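Local coordinates for ABC transporter, substrate binding protein (Polyamine) (PDB 4EUO), which probably serves as the periplasmic substrate-binding protein of an ABC transporter, binding gamma-aminobutyric acid (GABA) between its two lobes, at residues Asp58-Tyr63 and Ala224-Val229; Val4-Gly9 and Gly36-Gly41. All coordinates share one frame; numbering follows the deposited sequence.

Interaction 1 of 2, residues Asp58-Tyr63 and Ala224-Val229. With ABU (gamma-amino-butanoic acid), chain E.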
loop_
_atom_site.group_PDB
_atom_site.type_symbol
_atom_site.label_atom_id
_atom_site.label_comp_id
_atom_site.label_asym_id
_atom_site.label_seq_id
_atom_site.Cartn_x
_atom_site.Cartn_y
_atom_site.Cartn_z
ATOM N N ASP A 58 -3.983 -3.669 -8.911
ATOM C CA ASP A 58 -3.718 -3.620 -7.487
ATOM C C ASP A 58 -3.868 -2.137 -7.077
ATOM O O ASP A 58 -3.161 -1.253 -7.579
ATOM C CB ASP A 58 -2.304 -4.138 -7.237
ATOM C CG ASP A 58 -1.905 -4.139 -5.785
ATOM O OD1 ASP A 58 -2.023 -3.077 -5.144
ATOM O OD2 ASP A 58 -1.501 -5.196 -5.294
ATOM N N VAL A 59 -4.830 -1.894 -6.174
ATOM C CA VAL A 59 -5.154 -0.532 -5.740
ATOM C C VAL A 59 -5.108 -0.439 -4.226
ATOM O O VAL A 59 -5.107 -1.446 -3.530
ATOM C CB VAL A 59 -6.571 -0.110 -6.244
ATOM C CG1 VAL A 59 -6.645 -0.103 -7.763
ATOM C CG2 VAL A 59 -7.661 -0.998 -5.644
ATOM N N GLU A 60 -5.177 0.797 -3.700
ATOM C CA GLU A 60 -5.309 0.971 -2.260
ATOM C C GLU A 60 -6.715 0.598 -1.819
ATOM O O GLU A 60 -7.692 0.889 -2.543
ATOM C CB GLU A 60 -4.962 2.417 -1.889
ATOM C CG GLU A 60 -3.449 2.639 -2.005
ATOM C CD GLU A 60 -3.023 4.058 -2.337
ATOM O OE1 GLU A 60 -3.729 4.764 -3.084
ATOM O OE2 GLU A 60 -1.912 4.435 -1.911
ATOM N N GLY A 61 -6.843 0.008 -0.624
ATOM C CA GLY A 61 -8.155 -0.470 -0.185
ATOM C C GLY A 61 -9.215 0.599 -0.015
ATOM O O GLY A 61 -10.412 0.313 -0.203
ATOM N N ASP A 62 -8.830 1.820 0.352
ATOM C CA ASP A 62 -9.837 2.871 0.504
ATOM C C ASP A 62 -10.407 3.282 -0.859
ATOM O O ASP A 62 -11.603 3.551 -0.980
ATOM C CB ASP A 62 -9.265 4.071 1.262
ATOM C CG ASP A 62 -8.213 4.828 0.486
ATOM O OD1 ASP A 62 -7.151 4.223 0.180
ATOM O OD2 ASP A 62 -8.464 5.990 0.145
ATOM N N TYR A 63 -9.545 3.312 -1.884
ATOM C CA TYR A 63 -10.015 3.555 -3.237
ATOM C C TYR A 63 -10.952 2.407 -3.660
ATOM O O TYR A 63 -12.084 2.663 -4.131
ATOM C CB TYR A 63 -8.834 3.664 -4.209
ATOM C CG TYR A 63 -9.286 3.661 -5.651
ATOM C CD1 TYR A 63 -9.659 4.842 -6.286
ATOM C CD2 TYR A 63 -9.362 2.467 -6.377
ATOM C CE1 TYR A 63 -10.078 4.841 -7.620
ATOM C CE2 TYR A 63 -9.780 2.456 -7.709
ATOM C CZ TYR A 63 -10.133 3.641 -8.315
ATOM O OH TYR A 63 -10.531 3.619 -9.634
ATOM N N ALA A 224 -2.511 -0.894 6.618
ATOM C CA ALA A 224 -3.523 -0.736 5.595
ATOM C C ALA A 224 -3.410 -1.942 4.671
ATOM O O ALA A 224 -2.586 -2.827 4.919
ATOM C CB ALA A 224 -3.354 0.588 4.837
ATOM N N ALA A 225 -4.262 -2.018 3.640
ATOM C CA ALA A 225 -4.158 -3.129 2.718
ATOM C C ALA A 225 -4.434 -2.650 1.332
ATOM O O ALA A 225 -5.200 -1.700 1.130
ATOM C CB ALA A 225 -5.131 -4.259 3.087
ATOM N N ASP A 226 -3.830 -3.329 0.361
ATOM C CA ASP A 226 -4.190 -3.123 -1.036
ATOM C C ASP A 226 -5.245 -4.155 -1.404
ATOM O O ASP A 226 -5.415 -5.182 -0.718
ATOM C CB ASP A 226 -2.996 -3.250 -1.967
ATOM C CG ASP A 226 -2.172 -1.971 -2.100
ATOM O OD1 ASP A 226 -2.349 -1.045 -1.280
ATOM O OD2 ASP A 226 -1.365 -1.881 -3.068
ATOM N N SER A 227 -5.891 -3.923 -2.549
ATOM C CA SER A 227 -6.948 -4.766 -3.060
ATOM C C SER A 227 -6.706 -5.065 -4.515
ATOM O O SER A 227 -6.013 -4.312 -5.203
ATOM C CB SER A 227 -8.272 -4.023 -2.972
ATOM O OG SER A 227 -8.514 -3.601 -1.639
ATOM N N LEU A 228 -7.349 -6.138 -4.996
ATOM C CA LEU A 228 -7.387 -6.432 -6.443
ATOM C C LEU A 228 -8.783 -6.122 -6.928
ATOM O O LEU A 228 -9.779 -6.495 -6.296
ATOM C CB LEU A 228 -7.053 -7.887 -6.746
ATOM C CG LEU A 228 -5.675 -8.323 -6.302
ATOM C CD1 LEU A 228 -5.438 -9.778 -6.658
ATOM C CD2 LEU A 228 -4.545 -7.439 -6.910
ATOM N N VAL A 229 -8.843 -5.355 -8.044
ATOM C CA VAL A 229 -10.084 -4.946 -8.684
ATOM C C VAL A 229 -9.994 -5.154 -10.178
ATOM O O VAL A 229 -8.904 -5.340 -10.730
ATOM C CB VAL A 229 -10.430 -3.481 -8.354
ATOM C CG1 VAL A 229 -10.583 -3.291 -6.853
ATOM C CG2 VAL A 229 -9.387 -2.503 -8.905
HETATM N N ABU E . -0.285 0.707 -1.820
HETATM C CD ABU E . 0.886 -0.017 -1.307
HETATM C CB ABU E . 1.907 -0.264 -2.390
HETATM C CG ABU E . 3.056 -1.025 -1.823
HETATM C C ABU E . 4.230 -1.234 -2.757
HETATM O O ABU E . 5.396 -1.571 -2.212
HETATM O OXT ABU E . 4.175 -0.980 -4.042
#
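Both carboxylate oxygens of D226 reach the amino nitrogen of bound GABA (ABU N), and D58 on the adjoining strand packs against the same carboxylate. D226 OD1 accepts from ABU N at 2.8 Å, while the second bond, from ABU N to D226 OD2, is weak. D58 and D226 belong to neighbouring antiparallel strands in the fold of type II periplasmic binding proteins, in which the strand returning from the second lobe (215-229) lies beside 56-60 and runs against it. The pairing is visible in the backbone: V59 and S227 form a hydrogen-bonded pair, with V59 N to S227 O at 2.9 Å, nearly straight at 168°, and S227 N to V59 O at 2.8 Å. D58 with L228 and E60 with D226 make the non-hydrogen-bonded pairs on either side of it.

D58 holds CG anti to its backbone N, and the D58 and D226 side chains cross at about a right angle, their carboxylate planes 65° apart. D58 OD1 comes to 2.5 Å from D226 OD2. The D58 carboxylate has further partners in S98 and Q16, both at OD2. E60 lies side by side with D226; E60 CG comes to 3.7 Å from ABU N, and the E60 carboxylate is bonded to Y40 and Y135. The amino end of the ligand therefore sits amid buried acids, which would be expected to stabilise its positive charge.

On the sheet face that carries V59 and S227, V59 and V229 cross at about a right angle, CG1 of V59 to CG2 of V229 at 3.8 Å. Past E60, at the N-cap of helix 61-67, the pairing ends with G61 N donating to A225 O at 2.9 Å, a bent bond of 136°.

Interaction 2 of 2, residues Val4-Gly9 and Gly36-Gly41. With ABU (gamma-amino-butanoic acid), chain E.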
loop_
_atom_site.group_PDB
_atom_site.type_symbol
_atom_site.label_atom_id
_atom_site.label_comp_id
_atom_site.label_asym_id
_atom_site.label_seq_id
_atom_site.Cartn_x
_atom_site.Cartn_y
_atom_site.Cartn_z
ATOM N N VAL A 4 -3.738 -8.283 -18.656
ATOM C CA VAL A 4 -2.836 -7.237 -18.204
ATOM C C VAL A 4 -3.079 -6.947 -16.709
ATOM O O VAL A 4 -4.209 -6.662 -16.308
ATOM C CB VAL A 4 -2.980 -5.951 -19.030
ATOM C CG1 VAL A 4 -2.080 -4.851 -18.479
ATOM C CG2 VAL A 4 -2.669 -6.199 -20.517
ATOM N N PHE A 5 -2.001 -7.029 -15.934
ATOM C CA PHE A 5 -1.995 -6.741 -14.499
ATOM C C PHE A 5 -1.265 -5.460 -14.228
ATOM O O PHE A 5 -0.125 -5.317 -14.646
ATOM C CB PHE A 5 -1.365 -7.923 -13.744
ATOM C CG PHE A 5 -1.197 -7.687 -12.257
ATOM C CD1 PHE A 5 -2.299 -7.582 -11.425
ATOM C CD2 PHE A 5 0.060 -7.546 -11.703
ATOM C CE1 PHE A 5 -2.145 -7.364 -10.051
ATOM C CE2 PHE A 5 0.207 -7.321 -10.324
ATOM C CZ PHE A 5 -0.894 -7.258 -9.518
ATOM N N SER A 6 -1.949 -4.502 -13.569
ATOM C CA SER A 6 -1.340 -3.226 -13.208
ATOM C C SER A 6 -1.075 -3.177 -11.719
ATOM O O SER A 6 -1.956 -3.500 -10.918
ATOM C CB SER A 6 -2.266 -2.070 -13.569
ATOM O OG SER A 6 -1.746 -0.826 -13.115
ATOM N N SER A 7 0.114 -2.733 -11.344
ATOM C CA SER A 7 0.474 -2.593 -9.932
ATOM C C SER A 7 1.423 -1.406 -9.762
ATOM O O SER A 7 1.461 -0.517 -10.619
ATOM C CB SER A 7 0.968 -3.920 -9.353
ATOM O OG SER A 7 1.101 -3.814 -7.944
ATOM N N TRP A 8 2.165 -1.368 -8.661
ATOM C CA TRP A 8 2.862 -0.195 -8.224
ATOM C C TRP A 8 4.295 -0.107 -8.694
ATOM O O TRP A 8 5.037 0.762 -8.230
ATOM C CB TRP A 8 2.748 -0.135 -6.677
ATOM C CG TRP A 8 1.311 -0.012 -6.264
ATOM C CD1 TRP A 8 0.420 -1.033 -6.069
ATOM C CD2 TRP A 8 0.570 1.200 -6.114
ATOM N NE1 TRP A 8 -0.832 -0.529 -5.820
ATOM C CE2 TRP A 8 -0.778 0.841 -5.859
ATOM C CE3 TRP A 8 0.900 2.566 -6.223
ATOM C CZ2 TRP A 8 -1.780 1.795 -5.636
ATOM C CZ3 TRP A 8 -0.106 3.509 -6.037
ATOM C CH2 TRP A 8 -1.419 3.122 -5.716
ATOM N N GLY A 9 4.666 -0.988 -9.609
ATOM C CA GLY A 9 5.984 -0.965 -10.219
ATOM C C GLY A 9 7.081 -1.465 -9.316
ATOM O O GLY A 9 6.864 -1.843 -8.152
ATOM N N GLY A 36 1.349 -0.437 -15.585
ATOM C CA GLY A 36 1.252 0.488 -14.485
ATOM C C GLY A 36 2.211 1.648 -14.666
ATOM O O GLY A 36 2.702 1.895 -15.779
ATOM N N PRO A 37 2.503 2.368 -13.593
ATOM C CA PRO A 37 2.001 2.131 -12.228
ATOM C C PRO A 37 0.523 2.453 -12.052
ATOM O O PRO A 37 -0.046 3.303 -12.743
ATOM C CB PRO A 37 2.884 3.044 -11.381
ATOM C CG PRO A 37 3.145 4.219 -12.318
ATOM C CD PRO A 37 3.380 3.558 -13.653
ATOM N N THR A 38 -0.105 1.809 -11.061
ATOM C CA THR A 38 -1.495 2.094 -10.771
ATOM C C THR A 38 -1.686 3.585 -10.660
ATOM O O THR A 38 -0.965 4.265 -9.922
ATOM C CB THR A 38 -1.919 1.404 -9.499
ATOM O OG1 THR A 38 -1.833 0.007 -9.784
ATOM C CG2 THR A 38 -3.357 1.778 -9.054
ATOM N N ASP A 39 -2.698 4.097 -11.342
ATOM C CA ASP A 39 -3.003 5.510 -11.376
ATOM C C ASP A 39 -4.504 5.601 -11.518
ATOM O O ASP A 39 -5.052 5.106 -12.512
ATOM C CB ASP A 39 -2.258 6.138 -12.558
ATOM C CG ASP A 39 -2.457 7.627 -12.708
ATOM O OD1 ASP A 39 -1.436 8.361 -12.706
ATOM O OD2 ASP A 39 -3.617 8.065 -12.818
ATOM N N TYR A 40 -5.172 6.211 -10.535
ATOM C CA TYR A 40 -6.615 6.228 -10.540
ATOM C C TYR A 40 -7.192 7.101 -11.633
ATOM O O TYR A 40 -8.280 6.779 -12.145
ATOM C CB TYR A 40 -7.146 6.612 -9.160
ATOM C CG TYR A 40 -6.565 5.754 -8.046
ATOM C CD1 TYR A 40 -6.500 4.365 -8.162
ATOM C CD2 TYR A 40 -6.136 6.328 -6.858
ATOM C CE1 TYR A 40 -5.957 3.577 -7.143
ATOM C CE2 TYR A 40 -5.593 5.562 -5.840
ATOM C CZ TYR A 40 -5.517 4.187 -5.983
ATOM O OH TYR A 40 -4.969 3.389 -5.016
ATOM N N GLY A 41 -6.463 8.147 -12.026
ATOM C CA GLY A 41 -6.903 8.993 -13.141
ATOM C C GLY A 41 -6.866 8.210 -14.446
ATOM O O GLY A 41 -7.808 8.293 -15.250
HETATM N N ABU E . -0.285 0.707 -1.820
HETATM C CD ABU E . 0.886 -0.017 -1.307
HETATM C CB ABU E . 1.907 -0.264 -2.390
HETATM C CG ABU E . 3.056 -1.025 -1.823
HETATM C C ABU E . 4.230 -1.234 -2.757
HETATM O O ABU E . 5.396 -1.571 -2.212
HETATM O OXT ABU E . 4.175 -0.980 -4.042
#
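At the loop after the first strand of the type II binding-protein fold, W8 forms one wall of the GABA pocket, and the turn after strand 32-35 backs it. The evidence is a two-faced packing of the indole. T38 CB makes a CH-pi contact over one face, 3.9 Å from the centroid of the W8 six-membered ring and 15° off its normal, while ABU N lies 4.0 Å above the opposite face of the W8 ring, offset toward the rim. The methyl CG2 of T38, anti to its backbone N, reaches W8 CZ2 at 3.8 Å. Y40 OH, whose polar partner is E60, meets the rim of the indole in the plane of the ring, 3.6 Å from W8 CZ2. W8 NE1 is hydrogen-bonded to D58 OD1, consistent with a fixed rotation of the ring between its two neighbours.

The backbone of this turn also meets the strand end: T38 N donates to S7 O at 2.8 Å, approaching from 47° above the carbonyl plane, and P37 CA adds a CA-H...O contact to the same oxygen at 3.1 Å. A cis peptide joins G36 to P37 in this turn. T38 OG1 is bonded to the carbonyl oxygen of D58. At the end of the first strand, S6 OG, anti to its own backbone N (chi1 175°), donates only weakly to T38 OG1, at 3.4 Å.

How the interactions relate
From the N terminus, strand 3-6 and its pocket loop come first, then helix 10-28 and strand 32-35; interaction 2 closes this first loop of 26 residues between its segments. Helix 40-48 then leads to strand 56-60, where interaction 1 opens; it closes 160 residues later, on strand 215-229. The two are therefore in series, neither nested nor crossed. Strand 56-60 links them as the neighbour of 3-6 in one sheet: D58 N lies 2.9 Å from S6 O, a probable hydrogen bond, and D58 CB packs 3.5 Å from S7 OG. With centres 11 Å apart, both contacts touch the same ligand.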